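PDB 2ZTS: putative uncharacterized protein PH0186 from Pyrococcus horikoshii, which probably binds ATP as a KaiC-like P-loop protein, and holds ADP at sites formed between subunits of a six-chain assembly. Local coordinates for residues A47-Y52 with F81-E86; Y58-V63 with A136-I141; L22-F27 with R224-S229. One frame throughout, in Å; residues are numbered along the deposited sequence.

Interaction 1: A47-Y52 with F81-E86; sequences AAQFIY and FGWDFE. With ADP (adenosine-5'-diphosphate), chain H.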
loop_
_atom_site.group_PDB
_atom_site.type_symbol
_atom_site.label_atom_id
_atom_site.label_comp_id
_atom_site.label_asym_id
_atom_site.label_seq_id
_atom_site.Cartn_x
_atom_site.Cartn_y
_atom_site.Cartn_z
ATOM N N ALA C 47 30.746 -8.656 -3.846
ATOM C CA ALA C 47 31.580 -7.509 -3.410
ATOM C C ALA C 47 32.957 -7.903 -2.849
ATOM O O ALA C 47 33.974 -7.221 -3.131
ATOM C CB ALA C 47 30.872 -6.690 -2.412
ATOM N N ALA C 48 33.013 -9.029 -2.145
ATOM C CA ALA C 48 34.247 -9.496 -1.568
ATOM C C ALA C 48 35.151 -10.032 -2.671
ATOM O O ALA C 48 36.361 -9.799 -2.638
ATOM C CB ALA C 48 34.003 -10.514 -0.543
ATOM N N GLN C 49 34.556 -10.747 -3.622
ATOM C CA GLN C 49 35.280 -11.307 -4.731
ATOM C C GLN C 49 35.954 -10.203 -5.548
ATOM O O GLN C 49 37.126 -10.326 -5.959
ATOM C CB GLN C 49 34.332 -12.137 -5.612
ATOM C CG GLN C 49 35.003 -13.224 -6.440
ATOM C CD GLN C 49 34.002 -14.265 -6.933
ATOM O OE1 GLN C 49 33.042 -14.555 -6.231
ATOM N NE2 GLN C 49 34.193 -14.784 -8.155
ATOM N N PHE C 50 35.222 -9.108 -5.750
ATOM C CA PHE C 50 35.715 -7.945 -6.469
ATOM C C PHE C 50 36.967 -7.413 -5.788
ATOM O O PHE C 50 37.923 -7.082 -6.477
ATOM C CB PHE C 50 34.609 -6.871 -6.541
ATOM C CG PHE C 50 35.039 -5.484 -7.030
ATOM C CD1 PHE C 50 35.335 -5.246 -8.369
ATOM C CD2 PHE C 50 34.952 -4.401 -6.212
ATOM C CE1 PHE C 50 35.625 -3.983 -8.826
ATOM C CE2 PHE C 50 35.238 -3.096 -6.687
ATOM C CZ PHE C 50 35.560 -2.906 -7.984
ATOM N N ILE C 51 36.941 -7.242 -4.468
ATOM C CA ILE C 51 38.086 -6.686 -3.754
ATOM C C ILE C 51 39.220 -7.703 -3.702
ATOM O O ILE C 51 40.368 -7.384 -4.012
ATOM C CB ILE C 51 37.740 -6.283 -2.316
ATOM C CG1 ILE C 51 36.724 -5.145 -2.277
ATOM C CG2 ILE C 51 38.992 -5.816 -1.547
ATOM C CD1 ILE C 51 37.163 -3.882 -2.941
ATOM N N TYR C 52 38.874 -8.935 -3.342
ATOM C CA TYR C 52 39.865 -9.974 -3.169
ATOM C C TYR C 52 40.562 -10.342 -4.470
ATOM O O TYR C 52 41.785 -10.474 -4.488
ATOM C CB TYR C 52 39.272 -11.227 -2.607
ATOM C CG TYR C 52 40.325 -12.262 -2.310
ATOM C CD1 TYR C 52 41.144 -12.116 -1.219
ATOM C CD2 TYR C 52 40.507 -13.374 -3.128
ATOM C CE1 TYR C 52 42.170 -13.062 -0.937
ATOM C CE2 TYR C 52 41.531 -14.342 -2.844
ATOM C CZ TYR C 52 42.346 -14.171 -1.749
ATOM O OH TYR C 52 43.364 -15.078 -1.409
ATOM N N PHE C 81 35.690 -19.872 0.711
ATOM C CA PHE C 81 35.987 -19.858 -0.727
ATOM C C PHE C 81 37.496 -20.013 -1.068
ATOM O O PHE C 81 37.915 -19.908 -2.222
ATOM C CB PHE C 81 35.437 -18.570 -1.388
ATOM C CG PHE C 81 33.948 -18.411 -1.249
ATOM C CD1 PHE C 81 33.097 -19.412 -1.681
ATOM C CD2 PHE C 81 33.416 -17.302 -0.653
ATOM C CE1 PHE C 81 31.772 -19.306 -1.531
ATOM C CE2 PHE C 81 32.071 -17.162 -0.494
ATOM C CZ PHE C 81 31.226 -18.169 -0.965
ATOM N N GLY C 82 38.327 -20.237 -0.079
ATOM C CA GLY C 82 39.755 -20.249 -0.346
ATOM C C GLY C 82 40.396 -18.879 -0.385
ATOM O O GLY C 82 41.524 -18.771 -0.850
ATOM N N TRP C 83 39.707 -17.833 0.086
ATOM C CA TRP C 83 40.260 -16.478 -0.028
ATOM C C TRP C 83 40.853 -16.105 1.297
ATOM O O TRP C 83 40.151 -16.076 2.346
ATOM C CB TRP C 83 39.238 -15.414 -0.497
ATOM C CG TRP C 83 38.492 -15.743 -1.808
ATOM C CD1 TRP C 83 38.962 -16.453 -2.877
ATOM C CD2 TRP C 83 37.168 -15.314 -2.181
ATOM N NE1 TRP C 83 38.029 -16.478 -3.890
ATOM C CE2 TRP C 83 36.922 -15.790 -3.483
ATOM C CE3 TRP C 83 36.176 -14.552 -1.551
ATOM C CZ2 TRP C 83 35.712 -15.599 -4.116
ATOM C CZ3 TRP C 83 35.007 -14.342 -2.185
ATOM C CH2 TRP C 83 34.764 -14.868 -3.453
ATOM N N ASP C 84 42.156 -15.817 1.234
ATOM C CA ASP C 84 42.977 -15.439 2.374
ATOM C C ASP C 84 43.097 -13.897 2.468
ATOM O O ASP C 84 44.064 -13.260 1.992
ATOM C CB ASP C 84 44.354 -16.124 2.220
ATOM C CG ASP C 84 45.196 -16.088 3.501
ATOM O OD1 ASP C 84 44.939 -15.278 4.402
ATOM O OD2 ASP C 84 46.153 -16.845 3.690
ATOM N N PHE C 85 42.091 -13.280 3.085
ATOM C CA PHE C 85 42.060 -11.828 3.177
ATOM C C PHE C 85 43.267 -11.344 3.994
ATOM O O PHE C 85 43.947 -10.358 3.617
ATOM C CB PHE C 85 40.727 -11.302 3.759
ATOM C CG PHE C 85 39.690 -11.015 2.722
ATOM C CD1 PHE C 85 38.988 -12.044 2.116
ATOM C CD2 PHE C 85 39.461 -9.725 2.306
ATOM C CE1 PHE C 85 38.039 -11.767 1.113
ATOM C CE2 PHE C 85 38.509 -9.446 1.304
ATOM C CZ PHE C 85 37.819 -10.479 0.706
ATOM N N GLU C 86 43.545 -12.007 5.103
ATOM C CA GLU C 86 44.585 -11.472 5.963
ATOM C C GLU C 86 45.973 -11.418 5.272
ATOM O O GLU C 86 46.731 -10.450 5.476
ATOM C CB GLU C 86 44.590 -12.114 7.332
ATOM C CG GLU C 86 45.087 -13.550 7.444
ATOM C CD GLU C 86 45.283 -13.969 8.911
ATOM O OE1 GLU C 86 45.838 -15.077 9.163
ATOM O OE2 GLU C 86 44.884 -13.178 9.812
HETATM P PB ADP H . 23.694 -11.385 0.783
HETATM O O1B ADP H . 23.057 -11.024 -0.490
HETATM O O2B ADP H . 22.685 -11.535 1.928
HETATM O O3B ADP H . 24.844 -10.399 1.199
HETATM P PA ADP H . 25.724 -13.496 0.732
HETATM O O1A ADP H . 26.834 -12.975 -0.208
HETATM O O2A ADP H . 26.066 -13.356 2.197
HETATM O O3A ADP H . 24.266 -12.859 0.396
HETATM O "O5'" ADP H . 25.472 -14.992 0.262
HETATM C "C5'" ADP H . 25.652 -16.085 1.103
HETATM C "C4'" ADP H . 25.264 -17.370 0.412
HETATM O "O4'" ADP H . 26.276 -17.967 -0.366
HETATM C "C3'" ADP H . 24.826 -18.391 1.444
HETATM O "O3'" ADP H . 23.498 -18.049 1.844
HETATM C "C2'" ADP H . 25.037 -19.695 0.700
HETATM O "O2'" ADP H . 23.953 -20.025 -0.095
HETATM C "C1'" ADP H . 26.212 -19.392 -0.237
HETATM N N9 ADP H . 27.515 -19.803 0.309
HETATM C C8 ADP H . 28.172 -19.250 1.403
HETATM N N7 ADP H . 29.358 -19.874 1.562
HETATM C C5 ADP H . 29.439 -20.853 0.618
HETATM C C6 ADP H . 30.418 -21.795 0.311
HETATM N N6 ADP H . 31.653 -21.696 0.825
HETATM N N1 ADP H . 30.210 -22.650 -0.773
HETATM C C2 ADP H . 29.054 -22.568 -1.532
HETATM N N3 ADP H . 28.076 -21.613 -1.230
HETATM C C4 ADP H . 28.283 -20.793 -0.181
#
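Trp83 packs over one face of the Tyr52 ring, chiefly through CB, and this is the tight part of the contact. Its CB stands 3.4 Å from the centroid of the Tyr52 ring and only 10° off the ring normal, a CH-pi contact. The indole itself is slid outward: its five-membered ring is tilted 26° to the phenol, and the two barely overlap. In Tyr52, CG is anti to the backbone N (chi1 -175°), directing the side chain toward 81-86; at its end OH accepts a bond of 3.0 Å from Asp84 N. Phe85 completes the aromatic cluster obliquely, its CZ 3.7 Å from Tyr52 CB, while the same CZ brings the ring edge to within 3.7 Å of Ala48 O. At the far end of the indole, Gln49 OE1 meets the edge near its plane, 3.3 Å from Trp83 CH2; the main polar partner of that oxygen is Ile242 N.

The loose side is the loop surface. Gly82, with positive phi, closes the preceding helix in a Schellman motif. Asp84 begins the next helix as its N-cap: its carboxylate turns from Tyr52, and OD1 bonds to Lys87 N. Both residues are exposed.

Beside them, Phe81 lies against the nucleotide, its CE1 3.4 Å from N6 of ADP. The chemistry is thus mainly aromatic packing with one directed bond at the tyrosine hydroxyl, and it ties the helix that follows the P-loop to a loop lining the adenine end of the pocket.

Interaction 2: Y58-V63 with A136-I141; sequences YGEPGV and AKRLVI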
loop_
_atom_site.group_PDB
_atom_site.type_symbol
_atom_site.label_atom_id
_atom_site.label_comp_id
_atom_site.label_asym_id
_atom_site.label_seq_id
_atom_site.Cartn_x
_atom_site.Cartn_y
_atom_site.Cartn_z
ATOM N N TYR C 58 44.813 -9.199 -10.030
ATOM C CA TYR C 58 45.134 -7.989 -10.808
ATOM C C TYR C 58 45.989 -6.987 -10.063
ATOM O O TYR C 58 46.230 -5.927 -10.583
ATOM C CB TYR C 58 43.849 -7.292 -11.314
ATOM C CG TYR C 58 42.862 -8.238 -11.941
ATOM C CD1 TYR C 58 43.183 -8.921 -13.105
ATOM C CD2 TYR C 58 41.604 -8.476 -11.358
ATOM C CE1 TYR C 58 42.310 -9.821 -13.693
ATOM C CE2 TYR C 58 40.687 -9.391 -11.944
ATOM C CZ TYR C 58 41.061 -10.047 -13.118
ATOM O OH TYR C 58 40.238 -10.935 -13.704
ATOM N N GLY C 59 46.422 -7.287 -8.842
ATOM C CA GLY C 59 47.332 -6.419 -8.114
ATOM C C GLY C 59 46.822 -5.037 -7.758
ATOM O O GLY C 59 47.632 -4.163 -7.469
ATOM N N GLU C 60 45.498 -4.809 -7.779
ATOM C CA GLU C 60 44.932 -3.505 -7.422
ATOM C C GLU C 60 44.526 -3.510 -5.940
ATOM O O GLU C 60 43.812 -4.403 -5.480
ATOM C CB GLU C 60 43.731 -3.163 -8.335
ATOM C CG GLU C 60 43.951 -3.431 -9.850
ATOM C CD GLU C 60 42.823 -2.911 -10.780
ATOM O OE1 GLU C 60 41.624 -2.862 -10.384
ATOM O OE2 GLU C 60 43.129 -2.575 -11.965
ATOM N N PRO C 61 45.004 -2.546 -5.161
ATOM C CA PRO C 61 44.636 -2.504 -3.735
ATOM C C PRO C 61 43.158 -2.180 -3.564
ATOM O O PRO C 61 42.641 -1.409 -4.363
ATOM C CB PRO C 61 45.513 -1.377 -3.150
ATOM C CG PRO C 61 46.616 -1.097 -4.237
ATOM C CD PRO C 61 45.954 -1.480 -5.548
ATOM N N GLY C 62 42.513 -2.749 -2.550
ATOM C CA GLY C 62 41.100 -2.550 -2.291
ATOM C C GLY C 62 40.695 -2.357 -0.848
ATOM O O GLY C 62 41.299 -2.897 0.082
ATOM N N VAL C 63 39.667 -1.547 -0.649
ATOM C CA VAL C 63 39.105 -1.325 0.655
ATOM C C VAL C 63 37.677 -1.927 0.737
ATOM O O VAL C 63 36.801 -1.526 0.016
ATOM C CB VAL C 63 39.081 0.153 1.009
ATOM C CG1 VAL C 63 38.464 0.353 2.354
ATOM C CG2 VAL C 63 40.499 0.756 0.966
ATOM N N ALA C 136 44.162 2.743 -2.943
ATOM C CA ALA C 136 43.118 1.809 -3.348
ATOM C C ALA C 136 42.640 2.192 -4.752
ATOM O O ALA C 136 42.485 3.349 -5.059
ATOM C CB ALA C 136 41.949 1.887 -2.353
ATOM N N LYS C 137 42.455 1.216 -5.619
ATOM C CA LYS C 137 41.721 1.462 -6.829
ATOM C C LYS C 137 40.265 0.889 -6.722
ATOM O O LYS C 137 39.459 1.158 -7.597
ATOM C CB LYS C 137 42.488 0.917 -8.047
ATOM C CG LYS C 137 43.748 1.727 -8.442
ATOM C CD LYS C 137 44.759 0.840 -9.131
ATOM C CE LYS C 137 45.759 1.583 -10.068
ATOM N NZ LYS C 137 46.071 0.705 -11.276
ATOM N N ARG C 138 39.956 0.125 -5.672
ATOM C CA ARG C 138 38.678 -0.564 -5.539
ATOM C C ARG C 138 38.099 -0.298 -4.156
ATOM O O ARG C 138 38.835 -0.205 -3.176
ATOM C CB ARG C 138 38.887 -2.042 -5.751
ATOM C CG ARG C 138 39.060 -2.457 -7.182
ATOM C CD ARG C 138 39.144 -3.954 -7.387
ATOM N NE ARG C 138 39.784 -4.201 -8.676
ATOM C CZ ARG C 138 39.442 -5.124 -9.553
ATOM N NH1 ARG C 138 38.479 -5.984 -9.318
ATOM N NH2 ARG C 138 40.101 -5.212 -10.710
ATOM N N LEU C 139 36.789 -0.150 -4.067
ATOM C CA LEU C 139 36.124 0.178 -2.798
ATOM C C LEU C 139 34.766 -0.541 -2.719
ATOM O O LEU C 139 34.071 -0.611 -3.707
ATOM C CB LEU C 139 35.941 1.697 -2.672
ATOM C CG LEU C 139 35.131 2.184 -1.452
ATOM C CD1 LEU C 139 35.742 1.786 -0.118
ATOM C CD2 LEU C 139 34.951 3.721 -1.545
ATOM N N VAL C 140 34.411 -1.058 -1.566
ATOM C CA VAL C 140 33.090 -1.670 -1.327
ATOM C C VAL C 140 32.532 -1.066 -0.048
ATOM O O VAL C 140 33.270 -0.905 0.907
ATOM C CB VAL C 140 33.208 -3.191 -1.148
ATOM C CG1 VAL C 140 31.971 -3.780 -0.504
ATOM C CG2 VAL C 140 33.463 -3.858 -2.480
ATOM N N ILE C 141 31.254 -0.701 -0.054
ATOM C CA ILE C 141 30.519 -0.361 1.145
ATOM C C ILE C 141 29.357 -1.328 1.197
ATOM O O ILE C 141 28.413 -1.253 0.415
ATOM C CB ILE C 141 30.063 1.117 1.137
ATOM C CG1 ILE C 141 31.318 2.044 0.941
ATOM C CG2 ILE C 141 29.256 1.439 2.406
ATOM C CD1 ILE C 141 31.067 3.531 1.106
#
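Gly62 pairs with Arg138 and Val63 with Leu139 in parallel bridges, so the ends of the two segments, 62-63 and 138-141, run as adjacent parallel strands of the P-loop NTPase core. Val63 N donates to Arg138 O at 3.0 Å, and Val63 O accepts from Val140 N at 2.9 Å. Just before the strands, Pro61 O takes Lys137 N at 2.9 Å and a weak, longer bond from Arg138 N.

The main side-chain link is a side-on salt bridge: the Arg138 chain is extended from CG to NE, and its NE and NH2 each lie 2.8 Å from Glu60 OE1. That oxygen lies near the guanidinium plane, whereas the carboxylate is turned 69° to it; NE comes from the anti side and NH2 from above the carboxylate. NH1 bonds to Lys13 O and Phe50 O. Replacing Arg138 by an alanine would probably leave Glu60 without its charged mate and both carbonyls without NH1. On the other face of the sheet, Val63 CB packs 3.9 Å from Leu139 CD1, and Val63 CG2 meets Ala136 CB.

Helices 120-134 and 157-171 cover this Val63 and Leu139 face, whereas helix 43-58 packs on the face of Arg138. Strand 62-66 itself lies between strands 94-97 and 138-142.

Interaction 3: L22-F27 with R224-S229; sequences LIEGGF and RETRHS. With ADP (adenosine-5'-diphosphate), chain D.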
loop_
_atom_site.group_PDB
_atom_site.type_symbol
_atom_site.label_atom_id
_atom_site.label_comp_id
_atom_site.label_asym_id
_atom_site.label_seq_id
_atom_site.Cartn_x
_atom_site.Cartn_y
_atom_site.Cartn_z
ATOM N N LEU C 22 29.884 -9.453 -20.063
ATOM C CA LEU C 22 28.581 -8.792 -20.080
ATOM C C LEU C 22 28.710 -7.276 -20.134
ATOM O O LEU C 22 27.737 -6.602 -20.439
ATOM C CB LEU C 22 27.724 -9.220 -18.855
ATOM C CG LEU C 22 27.575 -10.728 -18.602
ATOM C CD1 LEU C 22 26.686 -11.065 -17.462
ATOM C CD2 LEU C 22 27.099 -11.420 -19.833
ATOM N N ILE C 23 29.890 -6.738 -19.841
ATOM C CA ILE C 23 30.085 -5.308 -19.679
ATOM C C ILE C 23 31.384 -4.831 -20.369
ATOM O O ILE C 23 32.086 -3.951 -19.876
ATOM C CB ILE C 23 30.047 -4.903 -18.165
ATOM C CG1 ILE C 23 30.979 -5.765 -17.337
ATOM C CG2 ILE C 23 28.675 -5.081 -17.632
ATOM C CD1 ILE C 23 31.427 -5.141 -16.021
ATOM N N GLU C 24 31.625 -5.415 -21.547
ATOM C CA GLU C 24 32.703 -5.095 -22.478
ATOM C C GLU C 24 34.086 -5.149 -21.838
ATOM O O GLU C 24 34.926 -4.337 -22.133
ATOM C CB GLU C 24 32.451 -3.743 -23.147
ATOM C CG GLU C 24 31.231 -3.644 -24.069
ATOM C CD GLU C 24 31.199 -2.277 -24.766
ATOM O OE1 GLU C 24 32.093 -2.001 -25.604
ATOM O OE2 GLU C 24 30.339 -1.436 -24.456
ATOM N N GLY C 25 34.312 -6.105 -20.948
ATOM C CA GLY C 25 35.617 -6.329 -20.316
ATOM C C GLY C 25 35.727 -5.866 -18.866
ATOM O O GLY C 25 36.713 -6.167 -18.195
ATOM N N GLY C 26 34.742 -5.155 -18.324
ATOM C CA GLY C 26 34.864 -4.669 -16.943
ATOM C C GLY C 26 34.192 -3.353 -16.704
ATOM O O GLY C 26 33.596 -2.812 -17.634
ATOM N N PHE C 27 34.223 -2.875 -15.448
ATOM C CA PHE C 27 33.610 -1.613 -15.084
ATOM C C PHE C 27 34.460 -0.416 -15.553
ATOM O O PHE C 27 35.660 -0.365 -15.236
ATOM C CB PHE C 27 33.466 -1.460 -13.569
ATOM C CG PHE C 27 32.792 -2.588 -12.886
ATOM C CD1 PHE C 27 31.411 -2.788 -13.030
ATOM C CD2 PHE C 27 33.500 -3.418 -12.026
ATOM C CE1 PHE C 27 30.758 -3.806 -12.340
ATOM C CE2 PHE C 27 32.824 -4.467 -11.329
ATOM C CZ PHE C 27 31.450 -4.653 -11.516
ATOM N N ARG C 224 27.038 2.724 -17.087
ATOM C CA ARG C 224 27.399 3.862 -17.904
ATOM C C ARG C 224 28.535 3.497 -18.869
ATOM O O ARG C 224 29.295 2.575 -18.619
ATOM C CB ARG C 224 27.779 5.054 -17.029
ATOM C CG ARG C 224 29.165 4.921 -16.320
ATOM C CD ARG C 224 29.916 6.265 -16.180
ATOM N NE ARG C 224 31.176 6.075 -15.457
ATOM C CZ ARG C 224 31.896 7.022 -14.848
ATOM N NH1 ARG C 224 31.553 8.305 -14.910
ATOM N NH2 ARG C 224 33.004 6.661 -14.205
ATOM N N GLU C 225 28.574 4.192 -19.999
ATOM C CA GLU C 225 29.634 4.050 -21.010
ATOM C C GLU C 225 29.767 2.634 -21.524
ATOM O O GLU C 225 30.828 2.241 -21.937
ATOM C CB GLU C 225 31.015 4.514 -20.454
ATOM C CG GLU C 225 31.073 5.949 -19.954
ATOM C CD GLU C 225 32.355 6.303 -19.157
ATOM O OE1 GLU C 225 32.313 6.269 -17.895
ATOM O OE2 GLU C 225 33.409 6.666 -19.785
ATOM N N THR C 226 28.712 1.837 -21.481
ATOM C CA THR C 226 28.857 0.451 -21.845
ATOM C C THR C 226 27.623 -0.065 -22.545
ATOM O O THR C 226 26.535 0.083 -22.030
ATOM C CB THR C 226 29.066 -0.391 -20.561
ATOM O OG1 THR C 226 30.079 0.189 -19.745
ATOM C CG2 THR C 226 29.618 -1.758 -20.884
ATOM N N ARG C 227 27.813 -0.745 -23.660
ATOM C CA ARG C 227 26.777 -1.529 -24.333
ATOM C C ARG C 227 26.831 -2.866 -23.608
ATOM O O ARG C 227 27.574 -3.752 -24.025
ATOM C CB ARG C 227 27.096 -1.654 -25.870
ATOM C CG ARG C 227 26.010 -2.278 -26.863
ATOM C CD ARG C 227 26.080 -1.676 -28.348
ATOM N NE ARG C 227 25.111 -2.095 -29.405
ATOM C CZ ARG C 227 23.761 -1.927 -29.406
ATOM N NH1 ARG C 227 23.116 -1.404 -28.371
ATOM N NH2 ARG C 227 23.032 -2.315 -30.457
ATOM N N HIS C 228 26.098 -2.974 -22.501
ATOM C CA HIS C 228 26.043 -4.219 -21.673
ATOM C C HIS C 228 24.898 -5.089 -22.124
ATOM O O HIS C 228 23.903 -4.600 -22.577
ATOM C CB HIS C 228 25.872 -3.958 -20.138
ATOM C CG HIS C 228 24.677 -3.115 -19.782
ATOM N ND1 HIS C 228 23.449 -3.269 -20.362
ATOM C CD2 HIS C 228 24.529 -2.107 -18.896
ATOM C CE1 HIS C 228 22.606 -2.372 -19.877
ATOM N NE2 HIS C 228 23.241 -1.647 -18.989
ATOM N N SER C 229 25.034 -6.389 -21.922
ATOM C CA SER C 229 23.954 -7.333 -22.162
ATOM C C SER C 229 22.768 -6.946 -21.251
ATOM O O SER C 229 22.967 -6.490 -20.136
ATOM C CB SER C 229 24.468 -8.732 -21.838
ATOM O OG SER C 229 23.441 -9.685 -21.913
HETATM P PB ADP D . 18.706 6.812 -17.174
HETATM O O1B ADP D . 17.216 6.703 -17.328
HETATM O O2B ADP D . 19.152 6.144 -15.874
HETATM O O3B ADP D . 19.024 8.273 -17.029
HETATM P PA ADP D . 20.755 6.551 -19.134
HETATM O O1A ADP D . 20.354 7.544 -20.193
HETATM O O2A ADP D . 21.634 7.039 -18.011
HETATM O O3A ADP D . 19.402 5.997 -18.363
HETATM O "O5'" ADP D . 21.193 5.272 -19.964
HETATM C "C5'" ADP D . 22.417 4.660 -19.732
HETATM C "C4'" ADP D . 22.367 3.337 -20.451
HETATM O "O4'" ADP D . 22.620 3.491 -21.830
HETATM C "C3'" ADP D . 23.374 2.362 -19.875
HETATM O "O3'" ADP D . 22.750 1.691 -18.838
HETATM C "C2'" ADP D . 23.646 1.501 -21.062
HETATM O "O2'" ADP D . 22.757 0.446 -21.187
HETATM C "C1'" ADP D . 23.430 2.418 -22.253
HETATM N N9 ADP D . 24.726 2.940 -22.691
HETATM C C8 ADP D . 25.517 3.864 -22.035
HETATM N N7 ADP D . 26.624 4.085 -22.790
HETATM C C5 ADP D . 26.537 3.301 -23.885
HETATM C C6 ADP D . 27.408 3.159 -24.952
HETATM N N6 ADP D . 28.357 4.082 -25.097
HETATM N N1 ADP D . 27.037 2.303 -25.965
HETATM C C2 ADP D . 25.827 1.590 -25.894
HETATM N N3 ADP D . 24.958 1.730 -24.806
HETATM C C4 ADP D . 25.337 2.581 -23.839
#
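Glu24 reaches across to Arg227, whose backbone N donates to Glu24 OE2 at 2.7 Å with an angle of 153°; the N-H meets the oxygen nearly along its C-O axis. Glu24 sits within a type I' turn from Ile23 to Gly26, and its chain extends beyond CG, which carries the carboxylate to the other loop. A second bond joins the backbones: Ser229 N gives to Leu22 O at 3.1 Å. His228 CA adds a C-H contact to that same oxygen.

Outward from these bonds come van der Waals contacts. Thr226 CG2 sits 3.5 Å from Ile23 O, and the Thr226 and Glu24 side chains pass each other in opposite directions. Thr226 OG1 is bonded to Arg224 O and to Arg11 NH1. Ile23 CG2 meets His228 CB at 3.9 Å, with Ile220 of strand 214-223 touching both side chains.

His228 CG lies between the backbone N and the carbonyl carbon (chi1 55°), and the imidazole beyond it meets the ribose of ADP: NE2 is 3.1 Å from O2' and weakly bonded to O3'. Arg227 CB comes 3.5 Å from C2 of the adenine. This nucleotide is also hydrogen-bonded to Lys43 and Gly40 of the third subunit. A carboxylate and a carbonyl bond to backbone N atoms of the 224-229 loop, which is consistent with the contact steadying residues that meet ADP from across the subunit interface.

From the N terminus, residues 22-27 come first and wait almost 200 residues for 224-229, so interaction 3 closes by far the longest loop. Everything else lies within it. Helix 43-58 opens interaction 1 at 47-52, and the chain then enters strand 62-66, whose approach, 58-63, opens interaction 2. Interaction 1 closes at 81-86 before interaction 2 closes at 136-141, so these two cross, and they touch where Ile51 packs on Val140. Interactions 1 and 3 meet through Phe50 CE1 and Phe27 CE2, 3.8 Å apart; interactions 2 and 3 do not touch. Together they tie helix 43-58, the parallel part of the mixed sheet and two loops that meet different ADP molecules.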